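PDB 4GOT: methionine-binding lipoprotein MetQ from Bacillus subtilis subsp. subtilis, which probably binds methionine and passes it to the membrane permease of the MetNPQ ABC importer, and is also involved in methionine sulfoxide transport. Local coordinates for residues A[77-82]-A[208-213]; A[44-49]-A[58-63]; A[129-134]-A[146-151]. One frame throughout, in Å; residues are numbered along the deposited sequence.

Interaction 1 of 3, residues A[77-82]-A[208-213]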
loop_
_atom_site.group_PDB
_atom_site.type_symbol
_atom_site.label_atom_id
_atom_site.label_comp_id
_atom_site.label_asym_id
_atom_site.label_seq_id
_atom_site.Cartn_x
_atom_site.Cartn_y
_atom_site.Cartn_z
ATOM N N LYS A 77 -14.221 13.885 3.399
ATOM C CA LYS A 77 -13.396 15.035 3.789
ATOM C C LYS A 77 -12.343 14.480 4.744
ATOM O O LYS A 77 -12.538 14.482 5.969
ATOM C CB LYS A 77 -14.244 16.124 4.476
ATOM C CG LYS A 77 -15.513 16.540 3.746
ATOM C CD LYS A 77 -15.177 17.136 2.395
ATOM C CE LYS A 77 -16.430 17.567 1.645
ATOM N NZ LYS A 77 -16.100 17.804 0.210
ATOM N N LEU A 78 -11.280 13.928 4.166
ATOM C CA LEU A 78 -10.252 13.223 4.906
ATOM C C LEU A 78 -8.934 13.975 4.785
ATOM O O LEU A 78 -8.758 14.779 3.866
ATOM C CB LEU A 78 -10.123 11.795 4.382
ATOM C CG LEU A 78 -11.440 11.005 4.423
ATOM C CD1 LEU A 78 -11.229 9.588 3.918
ATOM C CD2 LEU A 78 -11.977 11.033 5.837
ATOM N N VAL A 79 -8.027 13.713 5.719
ATOM C CA VAL A 79 -6.695 14.341 5.731
ATOM C C VAL A 79 -5.639 13.305 6.128
ATOM O O VAL A 79 -5.922 12.351 6.900
ATOM C CB VAL A 79 -6.631 15.571 6.697
ATOM C CG1 VAL A 79 -7.439 16.754 6.156
ATOM C CG2 VAL A 79 -7.096 15.198 8.105
ATOM N N ASN A 80 -4.431 13.487 5.594
ATOM C CA ASN A 80 -3.237 12.739 5.996
ATOM C C ASN A 80 -2.788 13.255 7.373
ATOM O O ASN A 80 -2.442 14.423 7.502
ATOM C CB ASN A 80 -2.168 13.028 4.951
ATOM C CG ASN A 80 -0.826 12.459 5.285
ATOM O OD1 ASN A 80 -0.691 11.572 6.127
ATOM N ND2 ASN A 80 0.191 12.941 4.586
ATOM N N ALA A 81 -2.778 12.405 8.388
ATOM C CA ALA A 81 -2.258 12.761 9.690
ATOM C C ALA A 81 -0.729 12.550 9.750
ATOM O O ALA A 81 -0.111 13.042 10.681
ATOM C CB ALA A 81 -2.925 11.952 10.795
ATOM N N GLY A 82 -0.141 11.813 8.797
ATOM C CA GLY A 82 1.318 11.575 8.755
ATOM C C GLY A 82 1.713 10.187 8.221
ATOM O O GLY A 82 1.038 9.175 8.476
ATOM N N ILE A 208 -1.375 7.416 8.158
ATOM C CA ILE A 208 -2.548 7.523 8.976
ATOM C C ILE A 208 -3.442 8.610 8.380
ATOM O O ILE A 208 -2.997 9.720 8.136
ATOM C CB ILE A 208 -2.192 7.797 10.446
ATOM C CG1 ILE A 208 -1.333 6.644 10.993
ATOM C CG2 ILE A 208 -3.468 8.016 11.243
ATOM C CD1 ILE A 208 -2.063 5.313 11.230
ATOM N N ALA A 209 -4.682 8.244 8.085
ATOM C CA ALA A 209 -5.703 9.209 7.637
ATOM C C ALA A 209 -6.787 9.370 8.709
ATOM O O ALA A 209 -7.150 8.381 9.397
ATOM C CB ALA A 209 -6.313 8.782 6.306
ATOM N N VAL A 210 -7.270 10.612 8.838
ATOM C CA VAL A 210 -8.314 11.003 9.779
ATOM C C VAL A 210 -9.311 11.897 9.043
ATOM O O VAL A 210 -9.076 12.294 7.894
ATOM C CB VAL A 210 -7.702 11.700 11.040
ATOM C CG1 VAL A 210 -6.731 10.745 11.787
ATOM C CG2 VAL A 210 -6.987 13.015 10.659
ATOM N N ARG A 211 -10.430 12.201 9.690
ATOM C CA ARG A 211 -11.365 13.186 9.166
ATOM C C ARG A 211 -10.797 14.612 9.280
ATOM O O ARG A 211 -9.992 14.905 10.161
ATOM C CB ARG A 211 -12.727 13.064 9.858
ATOM C CG ARG A 211 -13.455 11.789 9.470
ATOM C CD ARG A 211 -14.908 11.758 9.975
ATOM N NE ARG A 211 -14.881 11.784 11.429
ATOM C CZ ARG A 211 -14.506 10.771 12.207
ATOM N NH1 ARG A 211 -14.144 9.608 11.703
ATOM N NH2 ARG A 211 -14.482 10.929 13.520
ATOM N N LYS A 212 -11.187 15.479 8.351
ATOM C CA LYS A 212 -10.667 16.850 8.292
ATOM C C LYS A 212 -11.018 17.525 9.604
ATOM O O LYS A 212 -12.107 17.354 10.105
ATOM C CB LYS A 212 -11.282 17.608 7.102
ATOM C CG LYS A 212 -10.853 19.062 6.878
ATOM C CD LYS A 212 -12.007 19.827 6.210
ATOM C CE LYS A 212 -11.554 21.038 5.395
ATOM N NZ LYS A 212 -11.378 22.251 6.240
ATOM N N GLY A 213 -10.060 18.242 10.179
ATOM C CA GLY A 213 -10.237 18.893 11.484
ATOM C C GLY A 213 -9.765 18.057 12.673
ATOM O O GLY A 213 -9.811 18.535 13.777
#

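Interaction 2 of 3, residues A[44-49]-A[58-63]. With MSE (selenomethionine), chain B.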
loop_
_atom_site.group_PDB
_atom_site.type_symbol
_atom_site.label_atom_id
_atom_site.label_comp_id
_atom_site.label_asym_id
_atom_site.label_seq_id
_atom_site.Cartn_x
_atom_site.Cartn_y
_atom_site.Cartn_z
ATOM N N LYS A 44 -11.413 -0.681 -0.400
ATOM C CA LYS A 44 -12.455 0.344 -0.592
ATOM C C LYS A 44 -13.254 0.598 0.695
ATOM O O LYS A 44 -13.905 1.630 0.829
ATOM C CB LYS A 44 -13.400 -0.019 -1.753
ATOM C CG LYS A 44 -12.830 0.100 -3.170
ATOM C CD LYS A 44 -12.245 1.500 -3.456
ATOM C CE LYS A 44 -12.722 2.140 -4.764
ATOM N NZ LYS A 44 -12.456 1.277 -5.946
HETATM N N MSE A 45 -13.201 -0.345 1.641
HETATM C CA MSE A 45 -13.944 -0.209 2.880
HETATM C C MSE A 45 -13.377 0.797 3.900
HETATM O O MSE A 45 -14.125 1.331 4.743
HETATM C CB MSE A 45 -14.105 -1.587 3.554
HETATM C CG MSE A 45 -14.976 -2.483 2.742
HETATM SE SE MSE A 45 -15.292 -4.175 3.688
HETATM C CE MSE A 45 -16.311 -3.482 5.218
ATOM N N TYR A 46 -12.072 1.048 3.852
ATOM C CA TYR A 46 -11.376 1.736 4.943
ATOM C C TYR A 46 -11.738 3.232 5.004
ATOM O O TYR A 46 -12.079 3.724 6.052
ATOM C CB TYR A 46 -9.867 1.515 4.810
ATOM C CG TYR A 46 -9.474 0.084 5.115
ATOM C CD1 TYR A 46 -9.486 -0.899 4.135
ATOM C CD2 TYR A 46 -9.121 -0.299 6.411
ATOM C CE1 TYR A 46 -9.159 -2.239 4.448
ATOM C CE2 TYR A 46 -8.821 -1.623 6.726
ATOM C CZ TYR A 46 -8.826 -2.592 5.754
ATOM O OH TYR A 46 -8.452 -3.891 6.097
ATOM N N ASN A 47 -11.689 3.944 3.880
ATOM C CA ASN A 47 -12.067 5.367 3.849
ATOM C C ASN A 47 -13.546 5.569 4.089
ATOM O O ASN A 47 -13.958 6.558 4.726
ATOM C CB ASN A 47 -11.629 6.002 2.537
ATOM C CG ASN A 47 -10.150 6.315 2.533
ATOM O OD1 ASN A 47 -9.567 6.598 3.604
ATOM N ND2 ASN A 47 -9.524 6.269 1.358
ATOM N N LYS A 48 -14.360 4.623 3.615
ATOM C CA LYS A 48 -15.799 4.651 3.896
ATOM C C LYS A 48 -16.086 4.589 5.403
ATOM O O LYS A 48 -16.918 5.366 5.917
ATOM C CB LYS A 48 -16.533 3.525 3.166
ATOM C CG LYS A 48 -18.051 3.590 3.331
ATOM C CD LYS A 48 -18.754 2.848 2.206
ATOM C CE LYS A 48 -20.162 3.363 1.988
ATOM N NZ LYS A 48 -20.907 3.344 3.273
ATOM N N ALA A 49 -15.398 3.688 6.107
ATOM C CA ALA A 49 -15.602 3.519 7.565
ATOM C C ALA A 49 -15.234 4.826 8.304
ATOM O O ALA A 49 -15.963 5.283 9.186
ATOM C CB ALA A 49 -14.799 2.314 8.086
ATOM N N ASN A 58 -7.746 5.486 9.874
ATOM C CA ASN A 58 -7.411 4.261 9.165
ATOM C C ASN A 58 -5.896 4.270 8.858
ATOM O O ASN A 58 -5.277 5.317 8.856
ATOM C CB ASN A 58 -8.326 4.012 7.920
ATOM C CG ASN A 58 -8.188 5.057 6.840
ATOM O OD1 ASN A 58 -7.079 5.475 6.489
ATOM N ND2 ASN A 58 -9.315 5.395 6.211
ATOM N N TYR A 59 -5.339 3.081 8.645
ATOM C CA TYR A 59 -3.905 2.868 8.420
ATOM C C TYR A 59 -3.835 1.724 7.403
ATOM O O TYR A 59 -3.918 0.522 7.766
ATOM C CB TYR A 59 -3.273 2.457 9.752
ATOM C CG TYR A 59 -1.806 2.175 9.757
ATOM C CD1 TYR A 59 -0.948 2.786 8.868
ATOM C CD2 TYR A 59 -1.257 1.338 10.737
ATOM C CE1 TYR A 59 0.397 2.529 8.921
ATOM C CE2 TYR A 59 0.096 1.089 10.801
ATOM C CZ TYR A 59 0.916 1.656 9.883
ATOM O OH TYR A 59 2.258 1.451 9.942
ATOM N N PHE A 60 -3.794 2.110 6.130
ATOM C CA PHE A 60 -3.834 1.147 5.012
ATOM C C PHE A 60 -3.363 1.669 3.653
ATOM O O PHE A 60 -3.062 0.841 2.805
ATOM C CB PHE A 60 -5.256 0.525 4.847
ATOM C CG PHE A 60 -6.179 1.376 4.024
ATOM C CD1 PHE A 60 -6.651 2.584 4.517
ATOM C CD2 PHE A 60 -6.467 1.041 2.694
ATOM C CE1 PHE A 60 -7.444 3.405 3.726
ATOM C CE2 PHE A 60 -7.277 1.850 1.907
ATOM C CZ PHE A 60 -7.772 3.029 2.437
ATOM N N GLN A 61 -3.290 2.999 3.434
ATOM C CA GLN A 61 -3.125 3.577 2.075
ATOM C C GLN A 61 -1.970 4.524 1.975
ATOM O O GLN A 61 -1.401 4.904 2.984
ATOM C CB GLN A 61 -4.406 4.355 1.699
ATOM C CG GLN A 61 -4.552 5.713 2.399
ATOM C CD GLN A 61 -5.968 6.224 2.454
ATOM O OE1 GLN A 61 -6.646 6.336 1.431
ATOM N NE2 GLN A 61 -6.440 6.554 3.673
ATOM N N HIS A 62 -1.693 4.994 0.767
ATOM C CA HIS A 62 -0.701 6.077 0.551
ATOM C C HIS A 62 -1.452 7.336 0.069
ATOM O O HIS A 62 -2.661 7.299 -0.121
ATOM C CB HIS A 62 0.389 5.661 -0.453
ATOM C CG HIS A 62 -0.118 4.859 -1.627
ATOM N ND1 HIS A 62 -0.929 5.384 -2.625
ATOM C CD2 HIS A 62 0.104 3.566 -1.969
ATOM C CE1 HIS A 62 -1.207 4.436 -3.506
ATOM N NE2 HIS A 62 -0.624 3.313 -3.116
ATOM N N ILE A 63 -0.738 8.447 -0.087
ATOM C CA ILE A 63 -1.364 9.732 -0.430
ATOM C C ILE A 63 -2.055 9.671 -1.824
ATOM O O ILE A 63 -3.183 10.133 -1.950
ATOM C CB ILE A 63 -0.374 10.934 -0.304
ATOM C CG1 ILE A 63 -0.008 11.231 1.160
ATOM C CG2 ILE A 63 -0.890 12.200 -1.023
ATOM C CD1 ILE A 63 1.334 11.927 1.311
HETATM N N MSE B 300 -0.157 -1.154 1.699
HETATM C CA MSE B 300 -0.339 -0.952 0.231
HETATM C C MSE B 300 0.988 -0.552 -0.497
HETATM O O MSE B 300 1.622 0.350 -0.019
HETATM O OXT MSE B 300 1.436 -1.049 -1.562
HETATM C CB MSE B 300 -1.371 0.167 0.017
HETATM C CG MSE B 300 -1.899 0.308 -1.376
HETATM SE SE MSE B 300 -3.052 1.901 -1.606
HETATM C CE MSE B 300 -4.771 1.141 -0.675
#

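Interaction 3 of 3, residues A[129-134]-A[146-151]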
loop_
_atom_site.group_PDB
_atom_site.type_symbol
_atom_site.label_atom_id
_atom_site.label_comp_id
_atom_site.label_asym_id
_atom_site.label_seq_id
_atom_site.Cartn_x
_atom_site.Cartn_y
_atom_site.Cartn_z
ATOM N N LEU A 129 10.758 -2.751 -20.414
ATOM C CA LEU A 129 9.745 -3.441 -21.208
ATOM C C LEU A 129 8.826 -2.485 -21.979
ATOM O O LEU A 129 8.372 -2.858 -23.038
ATOM C CB LEU A 129 8.879 -4.342 -20.327
ATOM C CG LEU A 129 9.557 -5.446 -19.515
ATOM C CD1 LEU A 129 8.484 -6.207 -18.758
ATOM C CD2 LEU A 129 10.356 -6.365 -20.412
ATOM N N ILE A 130 8.510 -1.305 -21.417
ATOM C CA ILE A 130 7.627 -0.297 -22.043
ATOM C C ILE A 130 8.207 1.105 -21.897
ATOM O O ILE A 130 9.128 1.318 -21.107
ATOM C CB ILE A 130 6.194 -0.300 -21.444
ATOM C CG1 ILE A 130 6.192 0.115 -19.963
ATOM C CG2 ILE A 130 5.542 -1.657 -21.640
ATOM C CD1 ILE A 130 4.803 0.364 -19.393
ATOM N N THR A 131 7.704 2.053 -22.682
ATOM C CA THR A 131 7.987 3.470 -22.426
ATOM C C THR A 131 6.628 4.152 -22.198
ATOM O O THR A 131 5.613 3.767 -22.804
ATOM C CB THR A 131 8.764 4.189 -23.540
ATOM O OG1 THR A 131 7.917 4.300 -24.670
ATOM C CG2 THR A 131 10.056 3.460 -23.964
ATOM N N LEU A 132 6.617 5.112 -21.262
ATOM C CA LEU A 132 5.447 5.919 -20.938
ATOM C C LEU A 132 5.655 7.319 -21.502
ATOM O O LEU A 132 6.805 7.784 -21.617
ATOM C CB LEU A 132 5.214 5.974 -19.421
ATOM C CG LEU A 132 4.706 4.700 -18.735
ATOM C CD1 LEU A 132 4.878 4.859 -17.232
ATOM C CD2 LEU A 132 3.252 4.369 -19.080
ATOM N N ASP A 133 4.557 7.960 -21.908
ATOM C CA ASP A 133 4.561 9.375 -22.343
ATOM C C ASP A 133 5.245 10.299 -21.290
ATOM O O ASP A 133 4.752 10.462 -20.176
ATOM C CB ASP A 133 3.107 9.811 -22.572
ATOM C CG ASP A 133 2.979 11.238 -23.115
ATOM O OD1 ASP A 133 3.981 11.933 -23.383
ATOM O OD2 ASP A 133 1.829 11.676 -23.287
ATOM N N SER A 134 6.383 10.916 -21.640
ATOM C CA SER A 134 7.084 11.752 -20.680
ATOM C C SER A 134 6.307 13.033 -20.271
ATOM O O SER A 134 6.702 13.723 -19.332
ATOM C CB SER A 134 8.469 12.112 -21.213
ATOM O OG SER A 134 8.347 13.014 -22.297
ATOM N N ILE A 146 0.966 4.428 -22.424
ATOM C CA ILE A 146 2.035 3.610 -23.031
ATOM C C ILE A 146 2.396 4.107 -24.456
ATOM O O ILE A 146 1.554 4.195 -25.339
ATOM C CB ILE A 146 1.711 2.086 -23.023
ATOM C CG1 ILE A 146 1.630 1.560 -21.576
ATOM C CG2 ILE A 146 2.773 1.313 -23.805
ATOM C CD1 ILE A 146 1.009 0.167 -21.400
ATOM N N LYS A 147 3.655 4.468 -24.657
ATOM C CA LYS A 147 4.123 4.886 -25.982
ATOM C C LYS A 147 4.688 3.707 -26.753
ATOM O O LYS A 147 4.308 3.507 -27.890
ATOM C CB LYS A 147 5.149 6.009 -25.884
ATOM C CG LYS A 147 4.504 7.337 -25.562
ATOM C CD LYS A 147 3.915 8.014 -26.796
ATOM C CE LYS A 147 2.664 8.812 -26.440
ATOM N NZ LYS A 147 2.615 10.096 -27.184
ATOM N N LYS A 148 5.593 2.947 -26.130
ATOM C CA LYS A 148 6.242 1.798 -26.767
ATOM C C LYS A 148 6.011 0.554 -25.939
ATOM O O LYS A 148 6.042 0.617 -24.714
ATOM C CB LYS A 148 7.735 2.003 -26.894
ATOM C CG LYS A 148 8.134 3.228 -27.696
ATOM C CD LYS A 148 9.493 3.012 -28.322
ATOM C CE LYS A 148 10.018 4.284 -28.955
ATOM N NZ LYS A 148 10.955 3.988 -30.085
ATOM N N ASN A 149 5.797 -0.563 -26.638
ATOM C CA ASN A 149 5.489 -1.875 -26.060
ATOM C C ASN A 149 6.087 -2.958 -26.967
ATOM O O ASN A 149 5.348 -3.691 -27.611
ATOM C CB ASN A 149 3.951 -2.038 -25.963
ATOM C CG ASN A 149 3.526 -3.311 -25.255
ATOM O OD1 ASN A 149 4.353 -4.059 -24.750
ATOM N ND2 ASN A 149 2.237 -3.548 -25.199
ATOM N N PRO A 150 7.430 -3.054 -27.043
ATOM C CA PRO A 150 7.998 -3.896 -28.118
ATOM C C PRO A 150 7.804 -5.425 -27.932
ATOM O O PRO A 150 7.983 -6.181 -28.887
ATOM C CB PRO A 150 9.480 -3.506 -28.130
ATOM C CG PRO A 150 9.752 -2.971 -26.764
ATOM C CD PRO A 150 8.473 -2.346 -26.286
ATOM N N LYS A 151 7.448 -5.858 -26.725
ATOM C CA LYS A 151 7.126 -7.253 -26.474
ATOM C C LYS A 151 5.627 -7.475 -26.587
ATOM O O LYS A 151 5.157 -8.566 -26.301
ATOM C CB LYS A 151 7.605 -7.712 -25.092
ATOM C CG LYS A 151 9.089 -7.564 -24.843
ATOM C CD LYS A 151 9.641 -8.636 -23.913
ATOM C CE LYS A 151 11.168 -8.717 -24.014
ATOM N NZ LYS A 151 11.662 -10.112 -23.827
HETATM O O HOH W 1 6.848 -4.602 -24.490
#

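Interaction 1 of 3, residues A[77-82]-A[208-213]
A81 N donates to I208 O over 2.7 Å, the shortest polar link between strands 78-82 and 208-211, with the bond slightly bent at the hydrogen. Next to it V79 and V210 exchange backbone bonds: V79 N gives to V210 O at 2.8 Å, and V210 N returns to V79 O. Each of these carbonyls also receives a C-H, V210 O from L78 CA and V79 O from A209 CA, the latter at 3.2 Å. Such doubly used carbonyls illustrate how an antiparallel pair is knit inside the six-stranded mixed sheet of one lobe of this two-lobed binding protein, where strand 206-211 has strand 57-62 along its other edge. V79 and V210 point to one face, on which I220 of helix 218-227 lies against V210 and A81; A81 CB meets I208 CG2 at 4.0 Å. N80 and A209 occupy the opposite face. The side chain of N80 leaves with CG anti to the backbone N (chi1 174°), and this brings OD1 2.7 Å from G82 N, which approaches from above the amide plane to close an Asx turn. A leucine here would probably leave G82 N without that acceptor and the turn around A81 less firmly fixed. L78 CD2 rests 4.0 Å from R211 CG, while the guanidinium of R211 reaches on to L50 O and V55 O.

Interaction 2 of 3, residues A[44-49]-A[58-63]
Two residues of the selenomethionine pocket, F60 and H62, sit on the segment that packs against helix 44-51, which meets the corner that the chain turns at F60, within strand 57-62; Y46 and N47 of the helix press against N58, F60 and Q61. The two rings of Y46 and F60 form an offset stack, centroids 4.7 Å apart and planes at 20°. The offset brings Y46 CB, rather than the middle of its ring, over F60: this CH-pi contact measures 3.4 Å from Y46 CB to the F60 centroid. Q61 CB lies over the centre of the other face of F60, and N47 OD1 and N58 OD1 stand in plane at its edge. Beside the rings, N47 and Q61 meet tip to tip through a pair of amide bonds, N47 ND2 to Q61 OE1 at 2.9 Å and Q61 NE2 to N47 OD1 at 3.1 Å, the second lying on a lone pair of that oxygen. N58 comes in at about a right angle and gives ND2 to the same N47 OD1 at 2.9 Å, with a weak bond to Y46 O besides. Toward the ligand, the selenium of bound selenomethionine sits over one face of the H62 ring, 3.2 Å from H62 NE2, and the ligand's methyl CE lies 3.7 Å from F60 CE2. H62 NE2 is hydrogen-bonded to E116 OE2. With two donors on its oxygen, and with both Q61 and E69 accepting from its nitrogen, the buried N47 amide has its rotation fixed, and the amides at the edge of F60 meet much of their hydrogen bonding among themselves.

Interaction 3 of 3, residues A[129-134]-A[146-151]
T131 faces both K147 and K148, the defining feature of a classic beta bulge, in a small two-stranded antiparallel ribbon formed by strands 131-132 and 146-148. Among the backbone bonds, T131 O accepts from K147 N at 2.8 Å and, weakly, from K148 N at 3.4 Å, while T131 N donates to K148 O at 3.0 Å. T131 OG1, placed between its own N and carbonyl carbon (chi1 69°), adds a weak bond from K148 N and lies 3.2 Å from K148 CB. Apolar contacts gather on the side turned to helix 117-126: I130 CD1 meets I146 CG1 at 4.0 Å, the two side chains crossing at about a right angle, and L132 CD2 approaches the same I146 atom. L121 and L124 of that helix lie beneath L132 and I130. Charge contributes less. D133 and K147 run side by side, but D133 OD2 and K147 NZ stay beyond salt-bridge range, and D133 OD1 accepts from K135 N. Past the ribbon a single water ties the two segments together, donating to L129 O and, over 2.6 Å, to N149 OD1, which also accepts from L153 N, and accepting from K151 N.

Overall arrangement
Interactions 1 and 2 form one continuous block: strands 206-211 and 57-62 are neighbours in the same sheet, A209 O probably bonds to N58 N at 3.0 Å, and L78 CD1 packs on N47 OD1. Their chemistry nevertheless differs. The partly buried strand pair 77-82/208-213 relies on repeated backbone bonds, whereas the fully buried helix-strand contact 44-49/58-63 relies on side-chain amides and stacked rings, and alone of the three holds residues of the ligand pocket. Interaction 3, its centre about 31 Å from that of interaction 2, stands apart on the surface in a separate two-stranded ribbon; there a water and exposed lysines enter the contact.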